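Local coordinates for protein imelysin (Bacteroides ovatus ATCC 8483, PDB 3OYV) that probably takes part in bacterial iron uptake as an imelysin-like outer-membrane protein, at residues A[26-30]-A[321-326]; A[21-25]-A[316-322]; A[56-60]-A[289-293]; A[237-242]-A[284-288]. All coordinates share one frame; numbering follows the deposited sequence.

Interaction 1: residues A[26-30]-A[321-326]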
loop_
_atom_site.group_PDB
_atom_site.type_symbol
_atom_site.label_atom_id
_atom_site.label_comp_id
_atom_site.label_asym_id
_atom_site.label_seq_id
_atom_site.Cartn_x
_atom_site.Cartn_y
_atom_site.Cartn_z
ATOM N N ASN A 26 12.872 -21.286 -3.367
ATOM C CA ASN A 26 13.495 -20.455 -4.373
ATOM C C ASN A 26 12.600 -19.314 -4.862
ATOM O O ASN A 26 13.086 -18.191 -5.088
ATOM C CB ASN A 26 13.947 -21.328 -5.538
ATOM C CG ASN A 26 15.194 -22.150 -5.188
ATOM O OD1 ASN A 26 16.030 -21.700 -4.409
ATOM N ND2 ASN A 26 15.332 -23.340 -5.796
ATOM N N TYR A 27 11.323 -19.607 -5.067
ATOM C CA TYR A 27 10.431 -18.568 -5.590
ATOM C C TYR A 27 10.107 -17.526 -4.520
ATOM O O TYR A 27 10.051 -16.338 -4.811
ATOM C CB TYR A 27 9.177 -19.121 -6.253
ATOM C CG TYR A 27 8.590 -18.089 -7.179
ATOM C CD1 TYR A 27 9.326 -17.606 -8.263
ATOM C CD2 TYR A 27 7.324 -17.578 -6.957
ATOM C CE1 TYR A 27 8.812 -16.665 -9.104
ATOM C CE2 TYR A 27 6.791 -16.623 -7.813
ATOM C CZ TYR A 27 7.544 -16.173 -8.893
ATOM O OH TYR A 27 7.038 -15.230 -9.775
HETATM N N MSE A 28 9.906 -17.968 -3.276
HETATM C CA MSE A 28 9.734 -17.013 -2.159
HETATM C C MSE A 28 10.926 -16.077 -2.103
HETATM O O MSE A 28 10.755 -14.869 -1.954
HETATM C CB MSE A 28 9.587 -17.693 -0.803
HETATM C CG MSE A 28 8.226 -18.179 -0.464
HETATM SE SE MSE A 28 8.082 -18.589 1.398
HETATM C CE MSE A 28 9.485 -19.910 1.498
ATOM N N ARG A 29 12.127 -16.659 -2.159
ATOM C CA ARG A 29 13.332 -15.839 -2.152
ATOM C C ARG A 29 13.331 -14.836 -3.306
ATOM O O ARG A 29 13.673 -13.671 -3.131
ATOM C CB ARG A 29 14.625 -16.683 -2.195
ATOM C CG ARG A 29 15.874 -15.901 -2.280
ATOM C CD ARG A 29 17.061 -16.795 -2.120
ATOM N NE ARG A 29 18.255 -16.025 -2.461
ATOM C CZ ARG A 29 19.508 -16.460 -2.363
ATOM N NH1 ARG A 29 19.748 -17.688 -1.995
ATOM N NH2 ARG A 29 20.522 -15.661 -2.688
ATOM N N ASN A 30 12.975 -15.308 -4.497
ATOM C CA ASN A 30 12.950 -14.442 -5.654
ATOM C C ASN A 30 12.003 -13.251 -5.446
ATOM O O ASN A 30 12.357 -12.102 -5.699
ATOM C CB ASN A 30 12.531 -15.218 -6.903
ATOM C CG ASN A 30 12.845 -14.444 -8.180
ATOM O OD1 ASN A 30 14.008 -14.245 -8.517
ATOM N ND2 ASN A 30 11.802 -13.947 -8.869
ATOM N N TRP A 321 12.425 -24.154 -11.220
ATOM C CA TRP A 321 12.535 -23.438 -9.941
ATOM C C TRP A 321 12.985 -24.372 -8.814
ATOM O O TRP A 321 13.620 -23.935 -7.868
ATOM C CB TRP A 321 11.229 -22.718 -9.584
ATOM C CG TRP A 321 11.059 -21.428 -10.302
ATOM C CD1 TRP A 321 10.312 -21.199 -11.419
ATOM C CD2 TRP A 321 11.707 -20.199 -9.983
ATOM N NE1 TRP A 321 10.439 -19.883 -11.789
ATOM C CE2 TRP A 321 11.291 -19.249 -10.930
ATOM C CE3 TRP A 321 12.586 -19.801 -8.969
ATOM C CZ2 TRP A 321 11.745 -17.931 -10.905
ATOM C CZ3 TRP A 321 13.035 -18.490 -8.947
ATOM C CH2 TRP A 321 12.608 -17.575 -9.907
ATOM N N SER A 322 12.699 -25.662 -8.956
ATOM C CA SER A 322 13.174 -26.657 -7.963
ATOM C C SER A 322 14.679 -26.818 -8.001
ATOM O O SER A 322 15.330 -27.018 -6.981
ATOM C CB SER A 322 12.521 -28.030 -8.205
ATOM O OG SER A 322 12.769 -28.915 -7.133
ATOM N N ASP A 323 15.228 -26.782 -9.207
ATOM C CA ASP A 323 16.634 -27.079 -9.495
ATOM C C ASP A 323 17.550 -25.850 -9.467
ATOM O O ASP A 323 18.766 -25.969 -9.524
ATOM C CB ASP A 323 16.733 -27.709 -10.902
ATOM C CG ASP A 323 16.183 -29.113 -10.983
ATOM O OD1 ASP A 323 16.025 -29.815 -9.932
ATOM O OD2 ASP A 323 15.931 -29.528 -12.152
ATOM N N LEU A 324 16.975 -24.649 -9.346
ATOM C CA LEU A 324 17.749 -23.420 -9.373
ATOM C C LEU A 324 18.782 -23.364 -8.245
ATOM O O LEU A 324 18.468 -23.706 -7.095
ATOM C CB LEU A 324 16.815 -22.202 -9.257
ATOM C CG LEU A 324 17.455 -20.835 -9.175
ATOM C CD1 LEU A 324 18.138 -20.432 -10.477
ATOM C CD2 LEU A 324 16.387 -19.793 -8.766
ATOM N N GLU A 325 19.974 -22.889 -8.600
ATOM C CA GLU A 325 21.042 -22.584 -7.647
ATOM C C GLU A 325 21.315 -21.078 -7.707
ATOM O O GLU A 325 21.122 -20.454 -8.756
ATOM C CB GLU A 325 22.304 -23.386 -7.980
ATOM C CG GLU A 325 22.117 -24.890 -7.886
ATOM C CD GLU A 325 23.282 -25.713 -8.461
ATOM O OE1 GLU A 325 24.427 -25.212 -8.488
ATOM O OE2 GLU A 325 23.041 -26.870 -8.882
ATOM N N TRP A 326 21.639 -20.467 -6.563
ATOM C CA TRP A 326 21.934 -19.018 -6.535
ATOM C C TRP A 326 23.433 -18.640 -6.591
ATOM O O TRP A 326 24.282 -19.396 -6.110
ATOM C CB TRP A 326 21.278 -18.403 -5.296
ATOM C CG TRP A 326 19.797 -18.579 -5.296
ATOM C CD1 TRP A 326 19.130 -19.712 -4.972
ATOM C CD2 TRP A 326 18.794 -17.594 -5.615
ATOM N NE1 TRP A 326 17.763 -19.510 -5.061
ATOM C CE2 TRP A 326 17.534 -18.221 -5.469
ATOM C CE3 TRP A 326 18.830 -16.243 -5.951
ATOM C CZ2 TRP A 326 16.338 -17.549 -5.688
ATOM C CZ3 TRP A 326 17.629 -15.583 -6.214
ATOM C CH2 TRP A 326 16.415 -16.222 -6.054
HETATM O O HOH W 1 17.577 -25.827 -5.769
HETATM O O HOH W 2 18.761 -22.762 -4.335
#

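Interaction 2: residues A[21-25]-A[316-322]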
loop_
_atom_site.group_PDB
_atom_site.type_symbol
_atom_site.label_atom_id
_atom_site.label_comp_id
_atom_site.label_asym_id
_atom_site.label_seq_id
_atom_site.Cartn_x
_atom_site.Cartn_y
_atom_site.Cartn_z
ATOM N N ALA A 21 8.850 -28.195 -2.083
ATOM C CA ALA A 21 9.501 -27.318 -1.115
ATOM C C ALA A 21 10.654 -26.540 -1.736
ATOM O O ALA A 21 10.837 -25.369 -1.454
ATOM C CB ALA A 21 10.011 -28.139 0.063
ATOM N N SER A 22 11.458 -27.165 -2.605
ATOM C CA SER A 22 12.604 -26.467 -3.154
ATOM C C SER A 22 12.166 -25.312 -4.039
ATOM O O SER A 22 12.675 -24.199 -3.923
ATOM C CB SER A 22 13.486 -27.420 -3.958
ATOM O OG SER A 22 14.610 -26.724 -4.408
ATOM N N SER A 23 11.190 -25.557 -4.900
ATOM C CA SER A 23 10.639 -24.488 -5.742
ATOM C C SER A 23 10.025 -23.382 -4.876
ATOM O O SER A 23 10.178 -22.203 -5.154
ATOM C CB SER A 23 9.567 -25.038 -6.686
ATOM O OG SER A 23 10.122 -25.926 -7.646
ATOM N N TRP A 24 9.317 -23.784 -3.822
ATOM C CA TRP A 24 8.669 -22.826 -2.912
ATOM C C TRP A 24 9.726 -21.920 -2.270
ATOM O O TRP A 24 9.580 -20.688 -2.245
ATOM C CB TRP A 24 7.889 -23.578 -1.839
ATOM C CG TRP A 24 6.727 -22.855 -1.249
ATOM C CD1 TRP A 24 6.743 -21.713 -0.502
ATOM C CD2 TRP A 24 5.366 -23.248 -1.355
ATOM N NE1 TRP A 24 5.468 -21.377 -0.135
ATOM C CE2 TRP A 24 4.597 -22.309 -0.635
ATOM C CE3 TRP A 24 4.714 -24.307 -1.989
ATOM C CZ2 TRP A 24 3.216 -22.401 -0.538
ATOM C CZ3 TRP A 24 3.368 -24.396 -1.875
ATOM C CH2 TRP A 24 2.620 -23.433 -1.176
ATOM N N HIS A 25 10.814 -22.510 -1.787
ATOM C CA HIS A 25 11.924 -21.738 -1.200
ATOM C C HIS A 25 12.503 -20.764 -2.200
ATOM O O HIS A 25 12.690 -19.566 -1.909
ATOM C CB HIS A 25 13.040 -22.664 -0.708
ATOM C CG HIS A 25 12.610 -23.609 0.389
ATOM N ND1 HIS A 25 13.359 -24.712 0.763
ATOM C CD2 HIS A 25 11.484 -23.661 1.142
ATOM C CE1 HIS A 25 12.740 -25.361 1.735
ATOM N NE2 HIS A 25 11.608 -24.737 1.994
ATOM N N LEU A 316 5.510 -23.208 -8.798
ATOM C CA LEU A 316 5.793 -24.025 -7.637
ATOM C C LEU A 316 5.952 -25.494 -7.998
ATOM O O LEU A 316 6.670 -26.219 -7.313
ATOM C CB LEU A 316 4.714 -23.838 -6.572
ATOM C CG LEU A 316 4.690 -22.438 -5.941
ATOM C CD1 LEU A 316 3.392 -22.288 -5.069
ATOM C CD2 LEU A 316 5.950 -22.194 -5.108
ATOM N N ASN A 317 5.270 -25.927 -9.051
ATOM C CA ASN A 317 5.387 -27.290 -9.561
ATOM C C ASN A 317 6.485 -27.499 -10.590
ATOM O O ASN A 317 6.692 -28.633 -11.055
ATOM C CB ASN A 317 4.026 -27.752 -10.106
ATOM C CG ASN A 317 3.059 -28.068 -9.014
ATOM O OD1 ASN A 317 3.422 -28.631 -7.981
ATOM N ND2 ASN A 317 1.801 -27.697 -9.222
ATOM N N SER A 318 7.213 -26.444 -10.919
ATOM C CA SER A 318 8.205 -26.529 -11.985
ATOM C C SER A 318 9.530 -27.104 -11.513
ATOM O O SER A 318 10.019 -26.815 -10.407
ATOM C CB SER A 318 8.466 -25.171 -12.639
ATOM O OG SER A 318 9.206 -24.314 -11.802
ATOM N N GLN A 319 10.137 -27.897 -12.396
ATOM C CA GLN A 319 11.437 -28.465 -12.098
ATOM C C GLN A 319 12.517 -27.383 -12.154
ATOM O O GLN A 319 13.499 -27.443 -11.420
ATOM C CB GLN A 319 11.758 -29.624 -13.052
ATOM C CG GLN A 319 12.889 -30.516 -12.585
ATOM C CD GLN A 319 12.544 -31.327 -11.350
ATOM O OE1 GLN A 319 11.515 -31.992 -11.304
ATOM N NE2 GLN A 319 13.405 -31.274 -10.340
ATOM N N SER A 320 12.344 -26.363 -13.011
ATOM C CA SER A 320 13.363 -25.331 -13.148
ATOM C C SER A 320 13.535 -24.556 -11.848
ATOM O O SER A 320 14.650 -24.310 -11.407
ATOM C CB SER A 320 13.064 -24.352 -14.306
ATOM O OG SER A 320 11.864 -23.637 -14.059
ATOM N N TRP A 321 12.425 -24.154 -11.220
ATOM C CA TRP A 321 12.535 -23.438 -9.941
ATOM C C TRP A 321 12.985 -24.372 -8.814
ATOM O O TRP A 321 13.620 -23.935 -7.868
ATOM C CB TRP A 321 11.229 -22.718 -9.584
ATOM C CG TRP A 321 11.059 -21.428 -10.302
ATOM C CD1 TRP A 321 10.312 -21.199 -11.419
ATOM C CD2 TRP A 321 11.707 -20.199 -9.983
ATOM N NE1 TRP A 321 10.439 -19.883 -11.789
ATOM C CE2 TRP A 321 11.291 -19.249 -10.930
ATOM C CE3 TRP A 321 12.586 -19.801 -8.969
ATOM C CZ2 TRP A 321 11.745 -17.931 -10.905
ATOM C CZ3 TRP A 321 13.035 -18.490 -8.947
ATOM C CH2 TRP A 321 12.608 -17.575 -9.907
ATOM N N SER A 322 12.699 -25.662 -8.956
ATOM C CA SER A 322 13.174 -26.657 -7.963
ATOM C C SER A 322 14.679 -26.818 -8.001
ATOM O O SER A 322 15.330 -27.018 -6.981
ATOM C CB SER A 322 12.521 -28.030 -8.205
ATOM O OG SER A 322 12.769 -28.915 -7.133
HETATM O O HOH W 3 10.503 -28.434 -5.638
#

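Interaction 3: residues A[56-60]-A[289-293]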
loop_
_atom_site.group_PDB
_atom_site.type_symbol
_atom_site.label_atom_id
_atom_site.label_comp_id
_atom_site.label_asym_id
_atom_site.label_seq_id
_atom_site.Cartn_x
_atom_site.Cartn_y
_atom_site.Cartn_z
ATOM N N TYR A 56 14.243 13.157 -4.986
ATOM C CA TYR A 56 12.879 13.587 -5.281
ATOM C C TYR A 56 12.334 14.457 -4.135
ATOM O O TYR A 56 11.545 15.378 -4.381
ATOM C CB TYR A 56 11.951 12.417 -5.562
ATOM C CG TYR A 56 10.750 12.791 -6.384
ATOM C CD1 TYR A 56 10.847 12.850 -7.763
ATOM C CD2 TYR A 56 9.537 13.140 -5.808
ATOM C CE1 TYR A 56 9.787 13.192 -8.523
ATOM C CE2 TYR A 56 8.432 13.469 -6.607
ATOM C CZ TYR A 56 8.584 13.503 -7.964
ATOM O OH TYR A 56 7.529 13.863 -8.778
ATOM N N ALA A 57 12.763 14.204 -2.899
ATOM C CA ALA A 57 12.374 15.035 -1.765
ATOM C C ALA A 57 12.817 16.482 -2.051
ATOM O O ALA A 57 12.025 17.422 -1.858
ATOM C CB ALA A 57 12.979 14.523 -0.468
ATOM N N SER A 58 14.074 16.663 -2.454
ATOM C CA SER A 58 14.575 18.009 -2.720
ATOM C C SER A 58 13.786 18.659 -3.872
ATOM O O SER A 58 13.451 19.850 -3.811
ATOM C CB SER A 58 16.068 17.979 -3.019
ATOM O OG SER A 58 16.851 17.650 -1.867
ATOM N N LEU A 59 13.505 17.888 -4.918
ATOM C CA LEU A 59 12.752 18.365 -6.074
ATOM C C LEU A 59 11.346 18.853 -5.670
ATOM O O LEU A 59 10.929 19.963 -6.023
ATOM C CB LEU A 59 12.681 17.230 -7.120
ATOM C CG LEU A 59 11.944 17.479 -8.424
ATOM C CD1 LEU A 59 12.403 16.443 -9.449
ATOM C CD2 LEU A 59 10.455 17.430 -8.284
ATOM N N PHE A 60 10.633 18.027 -4.921
ATOM C CA PHE A 60 9.277 18.348 -4.542
ATOM C C PHE A 60 9.232 19.543 -3.597
ATOM O O PHE A 60 8.363 20.400 -3.739
ATOM C CB PHE A 60 8.609 17.128 -3.932
ATOM C CG PHE A 60 7.093 17.168 -3.956
ATOM C CD1 PHE A 60 6.388 17.071 -5.155
ATOM C CD2 PHE A 60 6.379 17.305 -2.784
ATOM C CE1 PHE A 60 4.985 17.085 -5.157
ATOM C CE2 PHE A 60 5.016 17.328 -2.792
ATOM C CZ PHE A 60 4.304 17.210 -3.959
ATOM N N LEU A 289 0.669 7.871 -3.914
ATOM C CA LEU A 289 1.078 7.089 -5.085
ATOM C C LEU A 289 1.345 8.024 -6.268
ATOM O O LEU A 289 0.615 8.040 -7.271
ATOM C CB LEU A 289 0.037 6.022 -5.414
ATOM C CG LEU A 289 -0.163 4.907 -4.379
ATOM C CD1 LEU A 289 -1.440 4.083 -4.635
ATOM C CD2 LEU A 289 1.071 3.980 -4.323
ATOM N N PHE A 290 2.384 8.843 -6.119
ATOM C CA PHE A 290 2.852 9.730 -7.158
ATOM C C PHE A 290 4.359 9.813 -7.116
ATOM O O PHE A 290 4.989 9.346 -6.177
ATOM C CB PHE A 290 2.229 11.143 -7.050
ATOM C CG PHE A 290 2.734 11.968 -5.897
ATOM C CD1 PHE A 290 2.096 11.925 -4.659
ATOM C CD2 PHE A 290 3.793 12.820 -6.068
ATOM C CE1 PHE A 290 2.556 12.733 -3.621
ATOM C CE2 PHE A 290 4.268 13.603 -5.037
ATOM C CZ PHE A 290 3.641 13.574 -3.827
ATOM N N GLY A 291 4.952 10.387 -8.157
ATOM C CA GLY A 291 6.392 10.459 -8.244
ATOM C C GLY A 291 6.960 9.073 -8.473
ATOM O O GLY A 291 6.347 8.260 -9.176
ATOM N N PRO A 292 8.125 8.788 -7.888
ATOM C CA PRO A 292 8.804 7.511 -8.147
ATOM C C PRO A 292 7.956 6.260 -8.121
ATOM O O PRO A 292 8.060 5.424 -9.027
ATOM C CB PRO A 292 9.896 7.496 -7.083
ATOM C CG PRO A 292 10.274 8.937 -6.943
ATOM C CD PRO A 292 8.963 9.701 -7.088
ATOM N N VAL A 293 7.092 6.110 -7.135
ATOM C CA VAL A 293 6.326 4.856 -7.036
ATOM C C VAL A 293 5.334 4.714 -8.206
ATOM O O VAL A 293 4.920 3.610 -8.525
ATOM C CB VAL A 293 5.578 4.738 -5.679
ATOM C CG1 VAL A 293 4.343 5.683 -5.668
ATOM C CG2 VAL A 293 5.192 3.278 -5.367
#

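Interaction 4: residues A[237-242]-A[284-288]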
loop_
_atom_site.group_PDB
_atom_site.type_symbol
_atom_site.label_atom_id
_atom_site.label_comp_id
_atom_site.label_asym_id
_atom_site.label_seq_id
_atom_site.Cartn_x
_atom_site.Cartn_y
_atom_site.Cartn_z
ATOM N N VAL A 237 6.410 12.783 6.710
ATOM C CA VAL A 237 5.475 11.754 6.280
ATOM C C VAL A 237 6.064 10.852 5.202
ATOM O O VAL A 237 6.216 9.637 5.417
ATOM C CB VAL A 237 4.101 12.330 5.873
ATOM C CG1 VAL A 237 3.140 11.199 5.417
ATOM C CG2 VAL A 237 3.486 13.099 7.061
ATOM N N VAL A 238 6.373 11.422 4.039
ATOM C CA VAL A 238 6.714 10.611 2.882
ATOM C C VAL A 238 8.053 9.888 3.091
ATOM O O VAL A 238 8.118 8.660 3.004
ATOM C CB VAL A 238 6.746 11.435 1.584
ATOM C CG1 VAL A 238 7.213 10.569 0.413
ATOM C CG2 VAL A 238 5.353 12.015 1.270
ATOM N N VAL A 239 9.133 10.640 3.317
ATOM C CA VAL A 239 10.465 9.999 3.376
ATOM C C VAL A 239 10.564 8.996 4.527
ATOM O O VAL A 239 11.049 7.884 4.318
ATOM C CB VAL A 239 11.589 11.028 3.302
ATOM C CG1 VAL A 239 12.951 10.318 3.414
ATOM C CG2 VAL A 239 11.534 11.833 1.988
ATOM N N PRO A 240 10.068 9.361 5.725
ATOM C CA PRO A 240 10.097 8.356 6.807
ATOM C C PRO A 240 9.292 7.109 6.540
ATOM O O PRO A 240 9.661 6.018 6.990
ATOM C CB PRO A 240 9.621 9.142 8.029
ATOM C CG PRO A 240 9.990 10.580 7.740
ATOM C CD PRO A 240 9.735 10.702 6.246
ATOM N N THR A 241 8.151 7.246 5.867
ATOM C CA THR A 241 7.387 6.067 5.513
ATOM C C THR A 241 8.173 5.164 4.557
ATOM O O THR A 241 8.205 3.930 4.758
ATOM C CB THR A 241 6.008 6.444 4.915
ATOM O OG1 THR A 241 5.292 7.209 5.898
ATOM C CG2 THR A 241 5.217 5.217 4.534
ATOM N N TYR A 242 8.824 5.756 3.559
ATOM C CA TYR A 242 9.605 4.945 2.643
ATOM C C TYR A 242 10.880 4.380 3.317
ATOM O O TYR A 242 11.319 3.288 2.958
ATOM C CB TYR A 242 9.925 5.694 1.382
ATOM C CG TYR A 242 8.750 5.960 0.485
ATOM C CD1 TYR A 242 7.756 5.014 0.288
ATOM C CD2 TYR A 242 8.689 7.134 -0.243
ATOM C CE1 TYR A 242 6.676 5.259 -0.592
ATOM C CE2 TYR A 242 7.659 7.372 -1.130
ATOM C CZ TYR A 242 6.660 6.439 -1.318
ATOM O OH TYR A 242 5.680 6.700 -2.264
ATOM N N LYS A 284 0.272 2.458 4.500
ATOM C CA LYS A 284 0.222 3.850 4.941
ATOM C C LYS A 284 0.903 4.825 3.990
ATOM O O LYS A 284 0.946 6.037 4.252
ATOM C CB LYS A 284 0.792 3.968 6.342
ATOM C CG LYS A 284 -0.076 3.272 7.374
ATOM C CD LYS A 284 0.473 3.501 8.743
ATOM C CE LYS A 284 -0.478 3.098 9.846
ATOM N NZ LYS A 284 0.124 3.369 11.188
ATOM N N SER A 285 1.393 4.337 2.844
ATOM C CA SER A 285 1.931 5.189 1.796
ATOM C C SER A 285 0.964 5.373 0.660
ATOM O O SER A 285 1.282 6.121 -0.250
ATOM C CB SER A 285 3.252 4.626 1.236
ATOM O OG SER A 285 3.063 3.615 0.264
ATOM N N GLU A 286 -0.199 4.726 0.669
ATOM C CA GLU A 286 -1.023 4.706 -0.542
ATOM C C GLU A 286 -1.800 5.986 -0.830
ATOM O O GLU A 286 -2.380 6.091 -1.894
ATOM C CB GLU A 286 -1.914 3.471 -0.607
ATOM C CG GLU A 286 -1.134 2.162 -0.677
ATOM C CD GLU A 286 -2.006 0.917 -0.821
ATOM O OE1 GLU A 286 -3.081 0.966 -1.476
ATOM O OE2 GLU A 286 -1.618 -0.117 -0.277
ATOM N N ALA A 287 -1.768 6.977 0.073
ATOM C CA ALA A 287 -2.251 8.327 -0.244
ATOM C C ALA A 287 -1.244 9.161 -1.029
ATOM O O ALA A 287 -1.572 10.263 -1.450
ATOM C CB ALA A 287 -2.707 9.079 1.025
ATOM N N PHE A 288 -0.019 8.648 -1.234
ATOM C CA PHE A 288 0.988 9.338 -2.012
ATOM C C PHE A 288 1.561 8.444 -3.100
ATOM O O PHE A 288 2.783 8.298 -3.232
ATOM C CB PHE A 288 2.077 10.052 -1.179
ATOM C CG PHE A 288 2.558 9.333 0.055
ATOM C CD1 PHE A 288 1.890 9.466 1.251
ATOM C CD2 PHE A 288 3.775 8.668 0.061
ATOM C CE1 PHE A 288 2.377 8.909 2.431
ATOM C CE2 PHE A 288 4.279 8.104 1.207
ATOM C CZ PHE A 288 3.595 8.222 2.416
HETATM O O HOH W 4 2.361 7.573 6.096
HETATM O O HOH W 5 3.457 5.274 -2.008
#

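Interaction 1: residues A[26-30]-A[321-326]
The indole of Trp326 carries the guanidinium of Arg29 on one face and CD2 of Leu324 on the other. At its edge stand the backbone O of Asn26 and a water. Trp321 takes the edge of the Tyr27 ring on one face, in a T-shaped pair with planes at 77°. CB of Asn26 and OD1 of Asn30 lie at the rim of Trp321; that OD1 bonds to the N of Val335. These contacts pin helix 319-323 and the loop after it to the start of helix 21-47, in the helical imelysin fold.

Arg29 lies almost flat on Trp326, with the planes 4° apart, in a cation-pi stack. The extended chain from CG to NE brings CD over the six-membered ring, 3.8 Å from its centroid, and puts CZ 3.8 Å from the centroid of the five-membered ring. NH2 also makes a weak bond to the Asp330 carbonyl.

Asn26 joins the two tryptophans with its amide. Its ND2 gives a hydrogen bond of 2.8 Å to the backbone O of Trp321, nearly in line with that carbonyl. One water bonds OD1 of Asn26 and Leu324 O; a second bonds the carbonyls of Leu324 and Ser322 and is weakly held by ND2. OD1 of Asn26 accepts from NE1 of Trp326 at 2.9 Å; OD1 lies in the indole plane, while NE1 stands well above the amide's carbonyl plane.

Interaction 2: residues A[21-25]-A[316-322]
Ser22 and Ser23 point their hydroxyls in different directions: Ser22 reaches a carbonyl of the short helix 319-323, and Ser23 that of its N-cap residue, Ser318. Both serines have a second conformer, and the bonds given here are those of the conformer described. Ser22 OG is anti to its own N (chi1 -177°) and reaches the C-terminal side of the segment. There it gives a hydrogen bond of 2.7 Å to the O of Ser322, in the carbonyl plane and on a lone pair. Ser23 OG instead lies beside its own N (chi1 -67°). It donates to the O of Ser318 at 2.9 Å, also in the carbonyl plane.

The O of Ser318 therefore has two donors, because the N of Ser322 bonds to it within the first turn. The two backbones come close here, with CA of Ser23 4.0 Å from CA of Ser322. One water accepts from the N of Ser23 and bonds to OG of Ser322, bridging the segments. As the N-cap, Ser318 accepts with its OG from the N of Trp321 at 3.3 Å, and it bonds to the O of Ile315 as well.

The apolar half is Leu316 against Trp24. CD1 of Leu316 sits over the six-membered ring, 4.0 Å from its centroid, in a CH-pi contact. CD2 leans on the same face nearer the backbone, 3.6 Å from CA of Trp24.

The contact thus seats the first turn of helix 21-47 in the bend between helices 309-316 and 319-323, and NE1 of Trp24 bonds to the O of Leu350 at the end of helix 343-351.

Interaction 3: residues A[56-60]-A[289-293]
Tyr56 and Phe60 send their rings from one side of helix 56-62 onto the loop 289-293, which precedes helix 298-303. Both have CG anti to the backbone N, with chi1 of -157° for Tyr56. They stand one helical turn apart, and the N of Phe60 bonds to the O of Tyr56.

CD of Pro292 sits almost exactly over the centre of the Tyr56 ring, 3.5 Å from the centroid, in a CH-pi contact. The OH of Tyr56 extends beyond the proline to CA of Gly291, 3.6 Å away. Gly291 has a positive phi and no side chain, and its CA packs close to the Tyr56 ring.

Phe290 has CG between its N and its carbonyl carbon. Its CE2 lies over a face of Phe60, 3.6 Å from CE1 of Phe60, and the two rings meet obliquely with planes at 42°. The same CE2 also comes to the edge of the Tyr56 ring.

Trp46 and Tyr50 add edge-to-face partners for Tyr56, and Pro292 also touches helix 21-47. The contact is buried and built largely from carbon surfaces. The two segments share no hydrogen bond, so their hold on each other rests on shape, dispersion and CH-pi contact.

Interaction 4: residues A[237-242]-A[284-288]
Helix 223-261 is kinked at Pro240, whose N makes no bond to the preceding turn, and it meets the irregular segment 284-288 with the CA atoms of Thr241 and Ser285 6.7 Å apart. This is a helix-to-loop contact near the centre of the helical imelysin fold.

Phe288 is the main side chain. CG2 of Val238 covers one face of its ring, 4.0 Å from the centroid, in a CH-pi contact. The O of Ser285 lies over the opposite face. The edge of Phe288 turns toward the face of Tyr242 in an offset edge-to-face pair, with planes at 76°. CB of Thr241 reaches the ring edge, 3.9 Å from CZ of Phe288. CG1 of Val237 touches CE1 of Phe288.

Two waters bridge the polar groups. One donates to OG of Ser285, which also bonds to the O of Trp282, and is 2.7 Å from OH of Tyr242. The other donates to OG1 of Thr241 and to the O of Lys284. With OG1 anti to its own carbonyl carbon (chi1 -59°), Thr241 can turn its hydroxyl back along the helix. OG1 gives a hydrogen bond of 2.6 Å to the O of Val237, and the N of Thr241 reaches that same oxygen from the opposite face of its plane.

The four contacts form two groups. Interactions 1 and 2 have centres 7 Å apart and share Trp321 and Ser322. Together they fix the first turns of helix 21-47 to helix 319-323 and its flanking loops. Interactions 3 and 4 lie deeper in the chain, with centres 11 Å apart. They use successive parts of the loop between helices 265-283 and 298-303. Val293 CG1 of interaction 3 packs 3.8 Å from Tyr242 OH of interaction 4. The groups are well separated: about 17 Å divides the nearest atoms of interactions 1 and 3. Glu286 lies in segment 284-288 but takes no part in interaction 4; its OE1 bonds to a glycerol, probably from the crystallisation liquor.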